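Long-range contact in esterase YbfF (Escherichia coli, PDB 3BF7), which probably hydrolyses ester or thioester bonds as an alpha/beta-hydrolase with a helical cap: residues V117-F128 against L178-W188. The protein carries 1 engineered substitution. Sequence-based numbering, arbitrary orientation.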
ATOM      1  N   VAL A 117      -1.568  13.860  -0.564  1.00  6.22           N
ATOM      2  CA  VAL A 117      -0.952  15.057  -0.021  1.00  7.08           C
ATOM      3  C   VAL A 117       0.459  14.783   0.478  1.00  6.76           C
ATOM      4  O   VAL A 117       0.818  13.641   0.770  1.00  6.42           O
ATOM      5  CB  VAL A 117      -1.754  15.595   1.194  1.00  6.60           C
ATOM      6  CG1 VAL A 117      -3.176  15.939   0.779  1.00  9.41           C
ATOM      7  CG2 VAL A 117      -1.754  14.559   2.324  1.00  7.36           C
ATOM      8  N   ASP A 118       1.249  15.848   0.561  1.00  7.20           N
ATOM      9  CA  ASP A 118       2.600  15.773   1.105  1.00  6.56           C
ATOM     10  C   ASP A 118       2.359  16.039   2.594  1.00  6.65           C
ATOM     11  O   ASP A 118       1.931  17.132   2.970  1.00  7.75           O
ATOM     12  CB  ASP A 118       3.468  16.887   0.517  1.00  7.98           C
ATOM     13  CG  ASP A 118       4.906  16.836   1.005  1.00  8.99           C
ATOM     14  OD1 ASP A 118       5.174  16.227   2.063  1.00  7.92           O
ATOM     15  OD2 ASP A 118       5.775  17.426   0.326  1.00 10.87           O
ATOM     16  N   TYR A 119       2.615  15.050   3.441  1.00  6.54           N
ATOM     17  CA  TYR A 119       2.373  15.226   4.869  1.00  7.50           C
ATOM     18  C   TYR A 119       3.370  16.143   5.571  1.00  7.42           C
ATOM     19  O   TYR A 119       3.115  16.604   6.681  1.00  8.65           O
ATOM     20  CB  TYR A 119       2.305  13.861   5.555  1.00  7.39           C
ATOM     21  CG  TYR A 119       1.074  13.068   5.169  1.00  7.36           C
ATOM     22  CD1 TYR A 119      -0.176  13.369   5.715  1.00  7.87           C
ATOM     23  CD2 TYR A 119       1.155  12.023   4.252  1.00  7.42           C
ATOM     24  CE1 TYR A 119      -1.315  12.643   5.355  1.00  7.24           C
ATOM     25  CE2 TYR A 119       0.026  11.294   3.887  1.00  7.78           C
ATOM     26  CZ  TYR A 119      -1.201  11.605   4.442  1.00  6.29           C
ATOM     27  OH  TYR A 119      -2.309  10.864   4.091  1.00  6.56           O
ATOM     28  N   HIS A 120       4.501  16.405   4.926  1.00  8.28           N
ATOM     29  CA  HIS A 120       5.506  17.315   5.475  1.00  9.46           C
ATOM     30  C   HIS A 120       5.934  17.036   6.912  1.00  9.55           C
ATOM     31  O   HIS A 120       6.082  17.967   7.710  1.00  9.86           O
ATOM     32  CB  HIS A 120       5.002  18.764   5.390  1.00 12.75           C
ATOM     33  CG  HIS A 120       4.917  19.303   3.997  1.00 16.65           C
ATOM     34  ND1 HIS A 120       6.025  19.466   3.192  1.00 18.20           N
ATOM     35  CD2 HIS A 120       3.860  19.741   3.273  1.00 18.17           C
ATOM     36  CE1 HIS A 120       5.654  19.981   2.033  1.00 19.07           C
ATOM     37  NE2 HIS A 120       4.345  20.158   2.057  1.00 18.66           N
ATOM     38  N   VAL A 121       6.122  15.765   7.244  1.00  8.48           N
ATOM     39  CA  VAL A 121       6.563  15.378   8.580  1.00  9.04           C
ATOM     40  C   VAL A 121       7.393  14.112   8.476  1.00  9.24           C
ATOM     41  O   VAL A 121       7.351  13.412   7.462  1.00 10.26           O
ATOM     42  CB  VAL A 121       5.377  15.060   9.538  1.00  9.98           C
ATOM     43  CG1 VAL A 121       4.549  16.306   9.796  1.00 10.14           C
ATOM     44  CG2 VAL A 121       4.518  13.939   8.958  1.00 12.10           C
ATOM     45  N   ARG A 122       8.176  13.835   9.514  1.00  9.18           N
ATOM     46  CA  ARG A 122       8.945  12.601   9.566  1.00  9.40           C
ATOM     47  C   ARG A 122       8.178  11.760  10.579  1.00  9.58           C
ATOM     48  O   ARG A 122       8.011  12.162  11.732  1.00 11.10           O
ATOM     49  CB  ARG A 122      10.379  12.850  10.036  1.00  9.82           C
ATOM     50  CG  ARG A 122      11.223  13.620   9.025  1.00 11.46           C
ATOM     51  CD  ARG A 122      12.707  13.504   9.331  1.00 12.31           C
ATOM     52  NE  ARG A 122      13.229  12.162   9.078  1.00 11.02           N
ATOM     53  CZ  ARG A 122      13.633  11.716   7.890  1.00  9.96           C
ATOM     54  NH1 ARG A 122      13.581  12.503   6.824  1.00 11.85           N
ATOM     55  NH2 ARG A 122      14.098  10.481   7.771  1.00 10.75           N
ATOM     56  N   ARG A 123       7.688  10.608  10.136  1.00  8.82           N
ATOM     57  CA  ARG A 123       6.895   9.723  10.984  1.00  9.89           C
ATOM     58  C   ARG A 123       7.506   8.350  11.214  1.00  8.42           C
ATOM     59  O   ARG A 123       6.879   7.503  11.853  1.00  9.04           O
ATOM     60  CB  ARG A 123       5.503   9.510  10.372  1.00 13.84           C
ATOM     61  CG  ARG A 123       4.450  10.510  10.797  1.00 18.31           C
ATOM     62  CD  ARG A 123       3.058  10.006  10.449  1.00 19.73           C
ATOM     63  NE  ARG A 123       2.784  10.036   9.015  1.00 17.71           N
ATOM     64  CZ  ARG A 123       1.811  10.756   8.465  1.00 17.74           C
ATOM     65  NH1 ARG A 123       1.029  11.502   9.229  1.00 16.36           N
ATOM     66  NH2 ARG A 123       1.616  10.729   7.155  1.00 16.32           N
ATOM     67  N   HIS A 124       8.715   8.122  10.711  1.00  6.82           N
ATOM     68  CA  HIS A 124       9.329   6.808  10.839  1.00  6.70           C
ATOM     69  C   HIS A 124      10.744   6.778  11.386  1.00  6.51           C
ATOM     70  O   HIS A 124      11.422   5.764  11.256  1.00  7.02           O
ATOM     71  CB  HIS A 124       9.326   6.098   9.478  1.00  6.90           C
ATOM     72  CG  HIS A 124       7.960   5.866   8.919  1.00  7.27           C
ATOM     73  ND1 HIS A 124       7.219   6.859   8.316  1.00  6.78           N
ATOM     74  CD2 HIS A 124       7.185   4.754   8.898  1.00  7.96           C
ATOM     75  CE1 HIS A 124       6.050   6.369   7.946  1.00  7.73           C
ATOM     76  NE2 HIS A 124       6.003   5.094   8.289  1.00  7.78           N
ATOM     77  N   ASP A 125      11.200   7.854  12.010  1.00  7.41           N
ATOM     78  CA  ASP A 125      12.568   7.852  12.505  1.00  7.10           C
ATOM     79  C   ASP A 125      12.873   6.754  13.512  1.00  7.23           C
ATOM     80  O   ASP A 125      13.941   6.146  13.459  1.00  7.38           O
ATOM     81  CB  ASP A 125      12.931   9.208  13.103  1.00  7.06           C
ATOM     82  CG  ASP A 125      13.141  10.276  12.046  1.00  6.83           C
ATOM     83  OD1 ASP A 125      13.078   9.963  10.832  1.00  7.19           O
ATOM     84  OD2 ASP A 125      13.379  11.438  12.438  1.00  7.48           O
ATOM     85  N   GLU A 126      11.949   6.494  14.428  1.00  7.04           N
ATOM     86  CA  GLU A 126      12.168   5.454  15.424  1.00  8.14           C
ATOM     87  C   GLU A 126      12.132   4.072  14.779  1.00  7.55           C
ATOM     88  O   GLU A 126      12.850   3.164  15.200  1.00  8.33           O
ATOM     89  CB  GLU A 126      11.131   5.586  16.538  1.00  9.88           C
ATOM     90  CG  GLU A 126      11.239   6.931  17.239  1.00 12.82           C
ATOM     91  CD  GLU A 126      10.098   7.203  18.185  1.00 16.99           C
ATOM     92  OE1 GLU A 126      10.159   6.735  19.339  1.00 20.80           O
ATOM     93  OE2 GLU A 126       9.139   7.883  17.767  1.00 18.45           O
ATOM     94  N   ILE A 127      11.299   3.917  13.753  1.00  7.03           N
ATOM     95  CA  ILE A 127      11.224   2.653  13.028  1.00  7.42           C
ATOM     96  C   ILE A 127      12.563   2.429  12.305  1.00  7.36           C
ATOM     97  O   ILE A 127      13.118   1.330  12.348  1.00  7.78           O
ATOM     98  CB  ILE A 127      10.032   2.661  12.035  1.00  8.24           C
ATOM     99  CG1 ILE A 127       8.727   2.450  12.813  1.00  9.21           C
ATOM    100  CG2 ILE A 127      10.213   1.585  10.971  1.00  8.78           C
ATOM    101  CD1 ILE A 127       7.476   2.646  11.986  1.00  9.67           C
ATOM    102  N   PHE A 128      13.093   3.466  11.661  1.00  7.65           N
ATOM    103  CA  PHE A 128      14.386   3.342  10.989  1.00  7.84           C
ATOM    104  C   PHE A 128      15.472   3.008  12.015  1.00  8.27           C
ATOM    105  O   PHE A 128      16.364   2.206  11.743  1.00  8.21           O
ATOM    106  CB  PHE A 128      14.752   4.644  10.266  1.00  8.71           C
ATOM    107  CG  PHE A 128      14.223   4.740   8.857  1.00  8.19           C
ATOM    108  CD1 PHE A 128      14.765   3.958   7.836  1.00  8.42           C
ATOM    109  CD2 PHE A 128      13.214   5.643   8.541  1.00  7.80           C
ATOM    110  CE1 PHE A 128      14.308   4.082   6.520  1.00  8.88           C
ATOM    111  CE2 PHE A 128      12.750   5.774   7.232  1.00  9.03           C
ATOM    112  CZ  PHE A 128      13.300   4.992   6.219  1.00  8.13           C
ATOM    113  N   LEU A 178      15.082   3.726   1.046  1.00  7.53           N
ATOM    114  CA  LEU A 178      13.856   4.210   1.670  1.00  6.67           C
ATOM    115  C   LEU A 178      14.167   5.414   2.558  1.00  7.50           C
ATOM    116  O   LEU A 178      13.342   6.316   2.707  1.00  7.97           O
ATOM    117  CB  LEU A 178      13.181   3.096   2.473  1.00  7.14           C
ATOM    118  CG  LEU A 178      12.713   1.915   1.609  1.00  8.33           C
ATOM    119  CD1 LEU A 178      12.002   0.894   2.483  1.00  9.22           C
ATOM    120  CD2 LEU A 178      11.788   2.407   0.500  1.00  9.51           C
ATOM    121  N   TRP A 179      15.363   5.435   3.140  1.00  8.58           N
ATOM    122  CA  TRP A 179      15.770   6.561   3.972  1.00  8.35           C
ATOM    123  C   TRP A 179      16.071   7.765   3.087  1.00  8.64           C
ATOM    124  O   TRP A 179      15.543   8.856   3.293  1.00  8.52           O
ATOM    125  CB  TRP A 179      17.016   6.207   4.789  1.00  9.95           C
ATOM    126  CG  TRP A 179      17.579   7.377   5.551  1.00 10.17           C
ATOM    127  CD1 TRP A 179      18.557   8.238   5.136  1.00 12.18           C
ATOM    128  CD2 TRP A 179      17.170   7.829   6.845  1.00 11.14           C
ATOM    129  NE1 TRP A 179      18.782   9.198   6.094  1.00 13.34           N
ATOM    130  CE2 TRP A 179      17.943   8.971   7.154  1.00 11.97           C
ATOM    131  CE3 TRP A 179      16.223   7.382   7.774  1.00 10.10           C
ATOM    132  CZ2 TRP A 179      17.799   9.670   8.355  1.00 12.48           C
ATOM    133  CZ3 TRP A 179      16.080   8.077   8.968  1.00 11.16           C
ATOM    134  CH2 TRP A 179      16.865   9.210   9.247  1.00 12.40           C
ATOM    135  N   ASP A 180      16.917   7.556   2.086  1.00  9.25           N
ATOM    136  CA  ASP A 180      17.303   8.628   1.183  1.00  9.41           C
ATOM    137  C   ASP A 180      16.119   9.269   0.465  1.00  9.38           C
ATOM    138  O   ASP A 180      16.065  10.488   0.299  1.00  9.78           O
ATOM    139  CB  ASP A 180      18.288   8.097   0.145  1.00 10.15           C
ATOM    140  CG  ASP A 180      18.763   9.172  -0.799  1.00 11.70           C
ATOM    141  OD1 ASP A 180      19.533  10.050  -0.358  1.00 13.26           O
ATOM    142  OD2 ASP A 180      18.358   9.150  -1.978  1.00 11.83           O
ATOM    143  N   GLN A 181      15.164   8.444   0.050  1.00  8.76           N
ATOM    144  CA  GLN A 181      14.003   8.920  -0.688  1.00  8.31           C
ATOM    145  C   GLN A 181      12.780   9.192   0.179  1.00  7.79           C
ATOM    146  O   GLN A 181      11.712   9.516  -0.337  1.00  7.60           O
ATOM    147  CB  GLN A 181      13.647   7.893  -1.766  1.00  8.40           C
ATOM    148  CG  GLN A 181      14.780   7.627  -2.740  1.00  9.08           C
ATOM    149  CD  GLN A 181      14.943   8.744  -3.740  1.00 10.09           C
ATOM    150  OE1 GLN A 181      14.151   8.867  -4.672  1.00  9.62           O
ATOM    151  NE2 GLN A 181      15.961   9.577  -3.546  1.00 11.48           N
ATOM    152  N   TYR A 182      12.939   9.089   1.493  1.00  7.54           N
ATOM    153  CA  TYR A 182      11.820   9.287   2.407  1.00  7.23           C
ATOM    154  C   TYR A 182      10.952  10.519   2.151  1.00  7.19           C
ATOM    155  O   TYR A 182       9.726  10.421   2.159  1.00  7.18           O
ATOM    156  CB  TYR A 182      12.316   9.305   3.853  1.00  7.25           C
ATOM    157  CG  TYR A 182      11.194   9.285   4.864  1.00  7.02           C
ATOM    158  CD1 TYR A 182      10.513   8.104   5.162  1.00  7.13           C
ATOM    159  CD2 TYR A 182      10.795  10.455   5.504  1.00  7.61           C
ATOM    160  CE1 TYR A 182       9.461   8.087   6.074  1.00  7.34           C
ATOM    161  CE2 TYR A 182       9.744  10.453   6.418  1.00  7.81           C
ATOM    162  CZ  TYR A 182       9.081   9.268   6.697  1.00  7.34           C
ATOM    163  OH  TYR A 182       8.039   9.280   7.598  1.00  7.42           O
ATOM    164  N   PRO A 183      11.563  11.694   1.916  1.00  7.26           N
ATOM    165  CA  PRO A 183      10.732  12.879   1.672  1.00  8.33           C
ATOM    166  C   PRO A 183       9.762  12.720   0.504  1.00  8.52           C
ATOM    167  O   PRO A 183       8.681  13.309   0.504  1.00  8.09           O
ATOM    168  CB  PRO A 183      11.760  13.978   1.411  1.00 10.15           C
ATOM    169  CG  PRO A 183      12.937  13.540   2.230  1.00 12.76           C
ATOM    170  CD  PRO A 183      12.992  12.055   1.951  1.00  8.69           C
ATOM    171  N   HIS A 184      10.155  11.934  -0.494  1.00  7.68           N
ATOM    172  CA  HIS A 184       9.310  11.725  -1.663  1.00  8.11           C
ATOM    173  C   HIS A 184       8.206  10.724  -1.370  1.00  8.37           C
ATOM    174  O   HIS A 184       7.154  10.747  -2.006  1.00 10.76           O
ATOM    175  CB  HIS A 184      10.146  11.232  -2.844  1.00  8.87           C
ATOM    176  CG  HIS A 184      11.341  12.082  -3.125  1.00  9.33           C
ATOM    177  ND1 HIS A 184      11.280  13.457  -3.174  1.00 10.40           N
ATOM    178  CD2 HIS A 184      12.634  11.752  -3.361  1.00 10.88           C
ATOM    179  CE1 HIS A 184      12.484  13.941  -3.427  1.00 10.91           C
ATOM    180  NE2 HIS A 184      13.323  12.927  -3.544  1.00 12.03           N
ATOM    181  N   ILE A 185       8.446   9.845  -0.406  1.00  8.03           N
ATOM    182  CA  ILE A 185       7.460   8.835  -0.043  1.00  8.29           C
ATOM    183  C   ILE A 185       6.350   9.455   0.812  1.00  8.16           C
ATOM    184  O   ILE A 185       5.165   9.208   0.572  1.00  8.25           O
ATOM    185  CB  ILE A 185       8.151   7.663   0.689  1.00  7.97           C
ATOM    186  CG1 ILE A 185       9.169   7.009  -0.259  1.00  9.25           C
ATOM    187  CG2 ILE A 185       7.119   6.639   1.153  1.00  9.24           C
ATOM    188  CD1 ILE A 185      10.083   6.000   0.402  1.00 10.18           C
ATOM    189  N   VAL A 186       6.719  10.262   1.802  1.00  8.26           N
ATOM    190  CA  VAL A 186       5.710  10.926   2.623  1.00  8.65           C
ATOM    191  C   VAL A 186       5.175  12.116   1.829  1.00  6.88           C
ATOM    192  O   VAL A 186       4.117  12.672   2.142  1.00  7.33           O
ATOM    193  CB  VAL A 186       6.298  11.430   3.962  1.00 11.17           C
ATOM    194  CG1 VAL A 186       6.788  10.255   4.773  1.00 14.99           C
ATOM    195  CG2 VAL A 186       7.424  12.411   3.716  1.00 14.03           C
ATOM    196  N   GLY A 187       5.924  12.485   0.792  1.00  6.93           N
ATOM    197  CA  GLY A 187       5.558  13.594  -0.066  1.00  7.38           C
ATOM    198  C   GLY A 187       4.533  13.237  -1.125  1.00  7.60           C
ATOM    199  O   GLY A 187       3.901  12.176  -1.083  1.00  7.54           O
ATOM    200  N   TRP A 188       4.378  14.124  -2.099  1.00  8.22           N
ATOM    201  CA  TRP A 188       3.383  13.914  -3.138  1.00  7.83           C
ATOM    202  C   TRP A 188       3.555  14.893  -4.286  1.00  9.08           C
ATOM    203  O   TRP A 188       4.092  15.982  -4.105  1.00  9.71           O
ATOM    204  CB  TRP A 188       1.987  14.101  -2.532  1.00  7.05           C
ATOM    205  CG  TRP A 188       0.861  13.884  -3.486  1.00  6.82           C
ATOM    206  CD1 TRP A 188      -0.051  14.810  -3.908  1.00  6.97           C
ATOM    207  CD2 TRP A 188       0.516  12.658  -4.132  1.00  6.54           C
ATOM    208  NE1 TRP A 188      -0.946  14.233  -4.776  1.00  7.18           N
ATOM    209  CE2 TRP A 188      -0.623  12.910  -4.928  1.00  6.36           C
ATOM    210  CE3 TRP A 188       1.055  11.365  -4.109  1.00  7.58           C
ATOM    211  CZ2 TRP A 188      -1.226  11.919  -5.705  1.00  7.25           C
ATOM    212  CZ3 TRP A 188       0.457  10.380  -4.881  1.00  8.46           C
ATOM    213  CH2 TRP A 188      -0.677  10.662  -5.666  1.00  7.39           C
TER
HETATM  214  O   HOH W   1       6.664  16.018  -1.927  1.00 12.57           O
HETATM  215  O   HOH W   2       7.848  15.375   2.165  1.00 15.28           O
HETATM  216  O   HOH W   3      15.377  10.769   5.159  1.00 13.35           O
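Tyr119 N donates to Val186 O (3.1 Å) where the chain entering the helical cap and the chain leaving it run side by side, Asp118 opposite Gly187; further along, Phe128 of helix 125-136 comes alongside Trp179 of helix 175-180. The pairing thus joins both connections between cap and core of this alpha/beta-hydrolase, and Lys93 of helix 90-101 ties them further by bonding the carbonyls of Val117 and Gly187.

At the centre Tyr182, its CG anti to the backbone N (chi1 -171°), sends its ring between the two segments. Its OH accepts from Arg123 N at 2.9 Å and shares a nearly straight hydrogen bond with His124 ND1, 2.7 Å away in the plane of the imidazole; either partner could donate. A phenylalanine here would probably leave Arg123 N and His124 ND1 without their shared partner and the imidazole freer to turn.

The rest of the aromatic cluster is built edge to face. Trp179 directs CE3 over the centre of the Phe128 ring, with the planes at 89°, while Phe128 in turn presents the edge at CE2 to the face of Tyr182 in an offset T-shaped arrangement. Phe26 adds another edge-to-face partner for Phe128.

Arg122, exposed to solvent, has its chain bent at chi3 (70°), which brings the guanidinium to Trp179 and Tyr182. Tilted, it sits above the six-membered ring of Trp179 in a cation-pi contact, NH2 3.3 Å from CZ3, and Tyr182 CD2 packs against one of its faces, toward the rim. Asp125 fixes its orientation through a salt bridge, NE to the syn lone pair of OD1 at 2.8 Å, and a water links NH2 to Trp179 O.

Where the two connections meet, Asp118 OD1 makes an Asx turn with His120 N, and a water donates both to this oxygen and to Pro183 O, 2.8 Å from each.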